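Local coordinates for CpuTA1 (PDB 5K3W), which belongs to the class IV aminotransferase family and binds pyridoxal-5'-phosphate in a pocket between its two domains, at residues Glu57-Ile62 with Gln67-His72; Leu73-His78 with Ala232-Ala237. All coordinates share one frame; numbering follows the deposited sequence.

From the N terminus, the chain runs along strand 54-62, turns through the short strand 65-66 and enters helix 69-82. Interaction 1 closes this four-residue loop, laying the first turn of the helix against the strand that precedes it. Interaction 2 opens one residue later on the same helix and spans 153 residues, reaching the start of helix 234-245. The two contacts thus follow one another in series, neither nesting nor crossing. Helix 69-82 is their shared element, tying the antiparallel sheet on one side to the phosphate-binding helix start on the other. E57 of interaction 1 forms a salt bridge with R75 of interaction 2, joining them directly.

Interaction 1: Glu57-Ile62 with Gln67-His72; sequences ETIAVI and QALELH
The imidazole ring of H72 has I59 over one face and the carboxylate of E57 at its edge, where strand 54-62 of the antiparallel sheet meets the first turn of helix 69-82 in this class IV aminotransferase fold. CG1 of I59 lies 3.6 Å from the ring centroid, a CH-pi contact displaced toward the rim. At the edge, ND1 of H72 donates to OE1 of E57 over 2.8 Å in a nearly straight bond (177°). The oxygen lies in the ring plane, but the carboxylate is turned 65° from it, and ND1 meets the anti side of OE1, tilted out of the carboxylate plane. E57 reaches this edge because its chain bends at chi2 (-72°). The same OE1 forms a salt bridge with R75, which would stabilise its negative charge. H72 also belongs to the pyridoxal-5'-phosphate pocket; the second-shell residue E57 and a water, at ND1 and NE2, together hold the rotation of its ring beside the cofactor.

Beyond the ring, CD1 of I59 packs against CD1 of L69 at 3.8 Å. At the other end of the contact, Q67 N donates to A60 O across the turn. The Q67 side chain, extended beyond CG, runs past I62, whose CG1 lies 3.7 Å from Q67 NE2. The Q67 amide is held from outside the two segments, NE2 by L300 O and OE1 by Q274 NE2. The water bridges strand and helix start: it accepts from A60 N, donates to Q67 O and shares a 3.0 Å hydrogen bond with NE2 of H72.

Interaction 2: Leu73-His78 with Ala232-Ala237; sequences LGRLAH and AGTTQA. With PLP (pyridoxal-5'-phosphate), chain C.
This is a small polar contact bridged by a cofactor: R75, on helix 69-82, reaches across to the loop and first turn of helix 234-245, and the phosphate of pyridoxal-5'-phosphate sits between them. The site is a phosphate-binding helix start in the cleft of the class IV aminotransferase fold, with G233 as the N-cap residue. R75 CG stands anti to its own backbone nitrogen (chi1 -169°), and a bend at chi3 (65°) brings the guanidinium to the phosphate edge-on. NH1 and NH2 both donate to O3P, each at 2.9 Å, in a pair of bent bonds, while a longer bond runs from NH1 to the ester oxygen O4P. NH1 also donates to A232 O and is thus shared among three acceptors; that carbonyl oxygen lies near the guanidinium plane, whereas the nitrogen stands above the plane of the peptide. One face of the guanidinium is met near its rim by CG2 of T234, 4.1 Å from NH1. NH2 also keeps its salt bridge to E57.

From the helix start, two consecutive threonines each grip the phosphate with main chain and side chain. Backbone N and OG1 of T234 donate to O3P, so with R75 this oxygen receives four hydrogen bonds, the arginine pair bent. T235 repeats the pattern at O1P, its N donating over 3.0 Å. The positive end of the helix dipole and the arginine would both stabilise the phosphate charge. Y178 and S271 add further hydrogen bonds to the cofactor. The OG1 of T235 lies beside its own backbone nitrogen (chi1 -49°) and approaches O1P to 2.7 Å.

Interaction 1: Glu57-Ile62 with Gln67-His72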
loop_
_atom_site.group_PDB
_atom_site.type_symbol
_atom_site.label_atom_id
_atom_site.label_comp_id
_atom_site.label_asym_id
_atom_site.label_seq_id
_atom_site.Cartn_x
_atom_site.Cartn_y
_atom_site.Cartn_z
ATOM N N GLU A 57 -13.261 -2.958 1.789
ATOM C CA GLU A 57 -14.200 -2.537 2.825
ATOM C C GLU A 57 -14.276 -3.615 3.895
ATOM O O GLU A 57 -14.210 -4.812 3.588
ATOM C CB GLU A 57 -15.616 -2.297 2.261
ATOM C CG GLU A 57 -15.771 -1.018 1.480
ATOM C CD GLU A 57 -15.738 0.188 2.374
ATOM O OE1 GLU A 57 -16.088 0.067 3.572
ATOM O OE2 GLU A 57 -15.355 1.264 1.874
ATOM N N THR A 58 -14.435 -3.196 5.145
ATOM C CA THR A 58 -14.677 -4.115 6.249
ATOM C C THR A 58 -16.004 -3.746 6.896
ATOM O O THR A 58 -16.213 -2.581 7.247
ATOM C CB THR A 58 -13.550 -4.066 7.279
ATOM O OG1 THR A 58 -12.305 -4.318 6.620
ATOM C CG2 THR A 58 -13.763 -5.139 8.310
ATOM N N ILE A 59 -16.886 -4.737 7.057
ATOM C CA ILE A 59 -18.275 -4.514 7.447
ATOM C C ILE A 59 -18.633 -5.420 8.617
ATOM O O ILE A 59 -18.545 -6.647 8.506
ATOM C CB ILE A 59 -19.229 -4.768 6.276
ATOM C CG1 ILE A 59 -18.765 -3.993 5.031
ATOM C CG2 ILE A 59 -20.655 -4.426 6.690
ATOM C CD1 ILE A 59 -19.458 -4.425 3.705
ATOM N N ALA A 60 -19.064 -4.823 9.726
ATOM C CA ALA A 60 -19.542 -5.617 10.851
ATOM C C ALA A 60 -20.847 -6.327 10.491
ATOM O O ALA A 60 -21.729 -5.763 9.830
ATOM C CB ALA A 60 -19.745 -4.735 12.084
ATOM N N VAL A 61 -20.969 -7.578 10.926
ATOM C CA VAL A 61 -22.178 -8.367 10.715
ATOM C C VAL A 61 -22.687 -8.768 12.095
ATOM O O VAL A 61 -22.143 -9.672 12.746
ATOM C CB VAL A 61 -21.936 -9.584 9.812
ATOM C CG1 VAL A 61 -23.258 -10.259 9.485
ATOM C CG2 VAL A 61 -21.242 -9.158 8.508
ATOM N N ILE A 62 -23.724 -8.074 12.551
ATOM C CA ILE A 62 -24.286 -8.224 13.887
ATOM C C ILE A 62 -25.627 -8.924 13.745
ATOM O O ILE A 62 -26.512 -8.449 13.019
ATOM C CB ILE A 62 -24.427 -6.862 14.588
ATOM C CG1 ILE A 62 -23.066 -6.160 14.660
ATOM C CG2 ILE A 62 -24.962 -7.023 16.003
ATOM C CD1 ILE A 62 -22.039 -6.931 15.483
ATOM N N GLN A 67 -23.876 -4.270 8.851
ATOM C CA GLN A 67 -24.228 -2.911 9.238
ATOM C C GLN A 67 -23.848 -1.904 8.158
ATOM O O GLN A 67 -22.745 -1.945 7.603
ATOM C CB GLN A 67 -23.536 -2.525 10.540
ATOM C CG GLN A 67 -23.947 -3.324 11.738
ATOM C CD GLN A 67 -23.335 -2.764 13.007
ATOM O OE1 GLN A 67 -22.171 -2.358 13.024
ATOM N NE2 GLN A 67 -24.123 -2.712 14.067
ATOM N N ALA A 68 -24.765 -0.976 7.881
ATOM C CA ALA A 68 -24.493 0.138 6.978
ATOM C C ALA A 68 -24.054 -0.358 5.601
ATOM O O ALA A 68 -23.199 0.249 4.945
ATOM C CB ALA A 68 -23.445 1.083 7.581
ATOM N N LEU A 69 -24.659 -1.458 5.149
ATOM C CA LEU A 69 -24.162 -2.142 3.957
ATOM C C LEU A 69 -24.115 -1.212 2.751
ATOM O O LEU A 69 -23.148 -1.235 1.981
ATOM C CB LEU A 69 -25.014 -3.383 3.651
ATOM C CG LEU A 69 -24.539 -4.217 2.451
ATOM C CD1 LEU A 69 -23.095 -4.670 2.635
ATOM C CD2 LEU A 69 -25.433 -5.416 2.154
ATOM N N GLU A 70 -25.148 -0.385 2.567
ATOM C CA GLU A 70 -25.198 0.460 1.374
ATOM C C GLU A 70 -24.146 1.564 1.431
ATOM O O GLU A 70 -23.513 1.867 0.418
ATOM C CB GLU A 70 -26.606 1.049 1.195
ATOM C CG GLU A 70 -26.817 1.850 -0.089
ATOM C CD GLU A 70 -26.845 0.990 -1.363
ATOM O OE1 GLU A 70 -27.031 -0.239 -1.284
ATOM O OE2 GLU A 70 -26.682 1.546 -2.462
ATOM N N LEU A 71 -23.954 2.182 2.600
ATOM C CA LEU A 71 -22.853 3.124 2.783
ATOM C C LEU A 71 -21.510 2.481 2.448
ATOM O O LEU A 71 -20.704 3.060 1.708
ATOM C CB LEU A 71 -22.827 3.629 4.219
ATOM C CG LEU A 71 -23.588 4.871 4.633
ATOM C CD1 LEU A 71 -23.067 5.270 6.006
ATOM C CD2 LEU A 71 -23.374 5.987 3.607
ATOM N N HIS A 72 -21.238 1.291 3.007
ATOM C CA HIS A 72 -19.980 0.619 2.703
ATOM C C HIS A 72 -19.830 0.401 1.199
ATOM O O HIS A 72 -18.760 0.651 0.629
ATOM C CB HIS A 72 -19.875 -0.718 3.450
ATOM C CG HIS A 72 -19.488 -0.593 4.898
ATOM N ND1 HIS A 72 -18.204 -0.297 5.310
ATOM C CD2 HIS A 72 -20.214 -0.747 6.030
ATOM C CE1 HIS A 72 -18.158 -0.255 6.630
ATOM N NE2 HIS A 72 -19.364 -0.531 7.092
HETATM O O HOH W 1 -20.230 -1.927 9.639
#

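Interaction 2: Leu73-His78 with Ala232-Ala237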
loop_
_atom_site.group_PDB
_atom_site.type_symbol
_atom_site.label_atom_id
_atom_site.label_comp_id
_atom_site.label_asym_id
_atom_site.label_seq_id
_atom_site.Cartn_x
_atom_site.Cartn_y
_atom_site.Cartn_z
ATOM N N LEU A 73 -20.889 -0.067 0.533
ATOM C CA LEU A 73 -20.794 -0.302 -0.905
ATOM C C LEU A 73 -20.560 0.993 -1.648
ATOM O O LEU A 73 -19.797 1.031 -2.617
ATOM C CB LEU A 73 -22.058 -0.971 -1.431
ATOM C CG LEU A 73 -22.332 -2.395 -0.961
ATOM C CD1 LEU A 73 -23.598 -2.905 -1.649
ATOM C CD2 LEU A 73 -21.133 -3.314 -1.222
ATOM N N GLY A 74 -21.248 2.061 -1.232
ATOM C CA GLY A 74 -21.022 3.355 -1.847
ATOM C C GLY A 74 -19.578 3.788 -1.728
ATOM O O GLY A 74 -18.992 4.298 -2.690
ATOM N N ARG A 75 -18.973 3.561 -0.550
ATOM C CA ARG A 75 -17.597 3.977 -0.324
ATOM C C ARG A 75 -16.616 3.064 -1.039
ATOM O O ARG A 75 -15.559 3.524 -1.479
ATOM C CB ARG A 75 -17.291 4.038 1.175
ATOM C CG ARG A 75 -15.965 4.716 1.493
ATOM C CD ARG A 75 -15.712 4.822 2.993
ATOM N NE ARG A 75 -15.565 3.519 3.634
ATOM C CZ ARG A 75 -15.539 3.325 4.953
ATOM N NH1 ARG A 75 -15.653 4.350 5.788
ATOM N NH2 ARG A 75 -15.394 2.100 5.440
ATOM N N LEU A 76 -16.949 1.783 -1.195
ATOM C CA LEU A 76 -16.135 0.929 -2.053
ATOM C C LEU A 76 -16.000 1.544 -3.439
ATOM O O LEU A 76 -14.896 1.620 -3.999
ATOM C CB LEU A 76 -16.755 -0.462 -2.144
ATOM C CG LEU A 76 -16.002 -1.511 -2.952
ATOM C CD1 LEU A 76 -14.753 -2.039 -2.185
ATOM C CD2 LEU A 76 -16.970 -2.628 -3.306
ATOM N N ALA A 77 -17.129 2.015 -3.990
ATOM C CA ALA A 77 -17.144 2.620 -5.319
ATOM C C ALA A 77 -16.326 3.895 -5.343
ATOM O O ALA A 77 -15.581 4.149 -6.299
ATOM C CB ALA A 77 -18.588 2.918 -5.752
ATOM N N HIS A 78 -16.468 4.716 -4.300
ATOM C CA HIS A 78 -15.719 5.963 -4.217
ATOM C C HIS A 78 -14.210 5.713 -4.145
ATOM O O HIS A 78 -13.430 6.399 -4.812
ATOM C CB HIS A 78 -16.198 6.754 -3.004
ATOM C CG HIS A 78 -15.453 8.030 -2.799
ATOM N ND1 HIS A 78 -15.560 9.099 -3.664
ATOM C CD2 HIS A 78 -14.570 8.405 -1.844
ATOM C CE1 HIS A 78 -14.784 10.080 -3.243
ATOM N NE2 HIS A 78 -14.171 9.686 -2.140
ATOM N N ALA A 232 -14.606 9.058 5.016
ATOM C CA ALA A 232 -15.882 9.325 5.668
ATOM C C ALA A 232 -16.306 8.015 6.301
ATOM O O ALA A 232 -16.616 7.055 5.593
ATOM C CB ALA A 232 -16.930 9.821 4.675
ATOM N N GLY A 233 -16.261 7.948 7.629
ATOM C CA GLY A 233 -16.497 6.685 8.303
ATOM C C GLY A 233 -17.979 6.355 8.378
ATOM O O GLY A 233 -18.815 7.197 8.707
ATOM N N THR A 234 -18.306 5.106 8.062
ATOM C CA THR A 234 -19.677 4.682 8.299
ATOM C C THR A 234 -19.999 4.694 9.792
ATOM O O THR A 234 -21.115 5.058 10.175
ATOM C CB THR A 234 -19.941 3.309 7.668
ATOM O OG1 THR A 234 -19.184 2.287 8.328
ATOM C CG2 THR A 234 -19.581 3.321 6.195
ATOM N N THR A 235 -19.027 4.372 10.654
ATOM C CA THR A 235 -19.302 4.372 12.093
ATOM C C THR A 235 -19.474 5.789 12.631
ATOM O O THR A 235 -20.386 6.052 13.424
ATOM C CB THR A 235 -18.185 3.647 12.846
ATOM O OG1 THR A 235 -17.935 2.389 12.217
ATOM C CG2 THR A 235 -18.579 3.400 14.301
ATOM N N GLN A 236 -18.614 6.716 12.198
ATOM C CA GLN A 236 -18.731 8.113 12.608
ATOM C C GLN A 236 -20.113 8.681 12.289
ATOM O O GLN A 236 -20.702 9.404 13.107
ATOM C CB GLN A 236 -17.633 8.941 11.933
ATOM C CG GLN A 236 -17.756 10.430 12.141
ATOM C CD GLN A 236 -18.671 11.089 11.109
ATOM O OE1 GLN A 236 -18.480 10.933 9.902
ATOM N NE2 GLN A 236 -19.673 11.822 11.585
ATOM N N ALA A 237 -20.642 8.391 11.098
ATOM C CA ALA A 237 -21.991 8.856 10.800
ATOM C C ALA A 237 -22.994 8.273 11.791
ATOM O O ALA A 237 -23.864 8.991 12.297
ATOM C CB ALA A 237 -22.381 8.520 9.358
HETATM N N1 PLP C . -10.026 5.580 8.568
HETATM C C2 PLP C . -9.435 4.559 7.883
HETATM C C2A PLP C . -8.070 4.747 7.247
HETATM C C3 PLP C . -10.098 3.353 7.758
HETATM O O3 PLP C . -9.463 2.332 7.036
HETATM C C4 PLP C . -11.342 3.191 8.317
HETATM C C4A PLP C . -12.107 1.897 8.245
HETATM C C5 PLP C . -11.932 4.206 9.007
HETATM C C6 PLP C . -11.262 5.413 9.122
HETATM C C5A PLP C . -13.303 4.001 9.643
HETATM O O4P PLP C . -14.294 3.634 8.701
HETATM P P PLP C . -15.530 2.725 9.135
HETATM O O1P PLP C . -16.208 3.296 10.360
HETATM O O2P PLP C . -15.095 1.306 9.409
HETATM O O3P PLP C . -16.550 2.709 8.025
#